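Local structure of metastasis-associated protein MTA1 (Homo sapiens, 6G16) at residues B[26-31]-B[44-49]. The protein acts as a scaffold subunit of the NuRD chromatin-remodelling and histone deacetylase complex, probably recruiting histone chaperones of the RBBP4/7 family. Residues are numbered along the deposited sequence; the frame is centred on the assembly and turned at random.
Sequences REILRP and SAAIKA
Ile-28 and Ile-47 bring the two backbones together, with their CA atoms 6.5 Å apart. This is helix-helix packing within the MTA R1 domain: the short helix 26-29 rests against the first turn of helix 44-53, and a mostly non-helical link joins them. The contact is small, burying 177 Å² in all, and is apolar. Ile-28 points toward the second helix. At chi1 -66° its CG1 stands anti to the carbonyl carbon and CG2 anti to the backbone N, and it is CG2 that reaches the second helix most closely. That methyl meets CG1 of Ile-47 at 3.7 Å and CB of Ala-46 at 4.1 Å. CD1 of the same isoleucine extends to the backbone O of Ala-46, 4.0 Å away. The side chains of Ile-28 and Ile-47 run past each other in opposite senses, so they meet side by side. Ile-47 starts out beside the first helix, but its outer end turns inward, carried by an extended chi2 of 167°. It is buried, and also touches Cys-25 and Ile-42. Ile-42 packs on Leu-29 as well, so one residue of the link lines both helices. At the start of the second helix, the side chain of Asn-43 accepts a hydrogen bond from the N of Ala-46. Leu-29 and Lys-48 also pack on aromatic side chains of the partner protein's chain, so this helix pair forms part of the surface that binds it. Leu-29 meets the end of Ile-47 at an oblique angle: its CB is 3.9 Å from CD1 of Ile-47, and its own CD1 is 4.0 Å from that same Ile-47 methyl.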
loop_
_atom_site.group_PDB
_atom_site.type_symbol
_atom_site.label_atom_id
_atom_site.label_comp_id
_atom_site.label_asym_id
_atom_site.label_seq_id
_atom_site.Cartn_x
_atom_site.Cartn_y
_atom_site.Cartn_z
ATOM N N ARG B 26 3.406 28.750 -9.048
ATOM C CA ARG B 26 2.813 27.708 -9.879
ATOM C C ARG B 26 3.441 27.590 -11.273
ATOM O O ARG B 26 3.696 26.498 -11.731
ATOM C CB ARG B 26 1.298 27.959 -9.987
ATOM C CG ARG B 26 0.535 26.936 -10.816
ATOM C CD ARG B 26 -0.974 27.013 -10.599
ATOM N NE ARG B 26 -1.345 26.823 -9.190
ATOM C CZ ARG B 26 -1.430 25.646 -8.559
ATOM N NH1 ARG B 26 -1.177 24.500 -9.198
ATOM N NH2 ARG B 26 -1.782 25.600 -7.270
ATOM N N GLU B 27 3.685 28.710 -11.939
ATOM C CA GLU B 27 4.155 28.687 -13.338
ATOM C C GLU B 27 5.618 28.263 -13.470
ATOM O O GLU B 27 6.036 27.782 -14.529
ATOM C CB GLU B 27 3.950 30.054 -14.029
ATOM C CG GLU B 27 2.558 30.684 -13.927
ATOM C CD GLU B 27 1.407 29.731 -14.222
ATOM O OE1 GLU B 27 1.614 28.754 -15.004
ATOM O OE2 GLU B 27 0.294 29.982 -13.667
ATOM N N ILE B 28 6.392 28.469 -12.405
ATOM C CA ILE B 28 7.788 28.042 -12.356
ATOM C C ILE B 28 7.924 26.590 -11.877
ATOM O O ILE B 28 8.588 25.775 -12.504
ATOM C CB ILE B 28 8.605 28.948 -11.436
ATOM C CG1 ILE B 28 8.649 30.358 -12.060
ATOM C CG2 ILE B 28 10.028 28.392 -11.272
ATOM C CD1 ILE B 28 9.460 31.395 -11.286
ATOM N N LEU B 29 7.293 26.287 -10.755
ATOM C CA LEU B 29 7.308 24.949 -10.184
ATOM C C LEU B 29 6.669 23.898 -11.082
ATOM O O LEU B 29 7.222 22.837 -11.255
ATOM C CB LEU B 29 6.591 24.971 -8.833
ATOM C CG LEU B 29 6.349 23.648 -8.132
ATOM C CD1 LEU B 29 7.647 22.887 -7.895
ATOM C CD2 LEU B 29 5.636 23.943 -6.829
ATOM N N ARG B 30 5.491 24.192 -11.612
ATOM C CA ARG B 30 4.748 23.293 -12.502
ATOM C C ARG B 30 4.472 21.966 -11.790
ATOM O O ARG B 30 4.988 20.926 -12.194
ATOM C CB ARG B 30 5.501 23.084 -13.834
ATOM C CG ARG B 30 5.701 24.355 -14.638
ATOM C CD ARG B 30 6.777 24.180 -15.688
ATOM N NE ARG B 30 6.459 23.114 -16.641
ATOM C CZ ARG B 30 7.332 22.243 -17.152
ATOM N NH1 ARG B 30 8.621 22.272 -16.806
ATOM N NH2 ARG B 30 6.903 21.304 -18.000
ATOM N N PRO B 31 3.678 22.001 -10.712
ATOM C CA PRO B 31 3.487 20.826 -9.840
ATOM C C PRO B 31 3.016 19.565 -10.553
ATOM O O PRO B 31 3.433 18.471 -10.193
ATOM C CB PRO B 31 2.399 21.284 -8.841
ATOM C CG PRO B 31 2.305 22.757 -8.958
ATOM C CD PRO B 31 2.801 23.121 -10.329
ATOM N N SER B 44 14.471 25.515 -7.380
ATOM C CA SER B 44 14.159 26.182 -6.111
ATOM C C SER B 44 14.653 27.637 -6.041
ATOM O O SER B 44 13.993 28.507 -5.477
ATOM C CB SER B 44 14.718 25.375 -4.925
ATOM O OG SER B 44 16.078 25.670 -4.679
ATOM N N ALA B 45 15.824 27.902 -6.596
ATOM C CA ALA B 45 16.345 29.281 -6.619
ATOM C C ALA B 45 15.324 30.238 -7.250
ATOM O O ALA B 45 14.823 31.171 -6.583
ATOM C CB ALA B 45 17.686 29.346 -7.363
ATOM N N ALA B 46 14.978 29.948 -8.508
ATOM C CA ALA B 46 13.949 30.713 -9.217
ATOM C C ALA B 46 12.659 30.889 -8.388
ATOM O O ALA B 46 12.130 32.000 -8.307
ATOM C CB ALA B 46 13.647 30.062 -10.551
ATOM N N ILE B 47 12.189 29.805 -7.765
ATOM C CA ILE B 47 10.963 29.829 -6.947
ATOM C C ILE B 47 11.114 30.779 -5.770
ATOM O O ILE B 47 10.209 31.581 -5.533
ATOM C CB ILE B 47 10.556 28.415 -6.453
ATOM C CG1 ILE B 47 10.123 27.552 -7.648
ATOM C CG2 ILE B 47 9.428 28.477 -5.412
ATOM C CD1 ILE B 47 9.992 26.067 -7.326
ATOM N N LYS B 48 12.243 30.683 -5.058
ATOM C CA LYS B 48 12.499 31.515 -3.860
ATOM C C LYS B 48 12.572 33.009 -4.227
ATOM O O LYS B 48 12.031 33.876 -3.530
ATOM C CB LYS B 48 13.793 31.083 -3.165
ATOM C CG LYS B 48 13.638 29.787 -2.384
ATOM C CD LYS B 48 14.970 29.210 -1.937
ATOM C CE LYS B 48 14.836 27.731 -1.615
ATOM N NZ LYS B 48 16.139 27.178 -1.157
ATOM N N ALA B 49 13.235 33.290 -5.339
ATOM C CA ALA B 49 13.337 34.645 -5.831
ATOM C C ALA B 49 11.957 35.198 -6.099
ATOM O O ALA B 49 11.544 36.180 -5.466
ATOM C CB ALA B 49 14.181 34.683 -7.095
#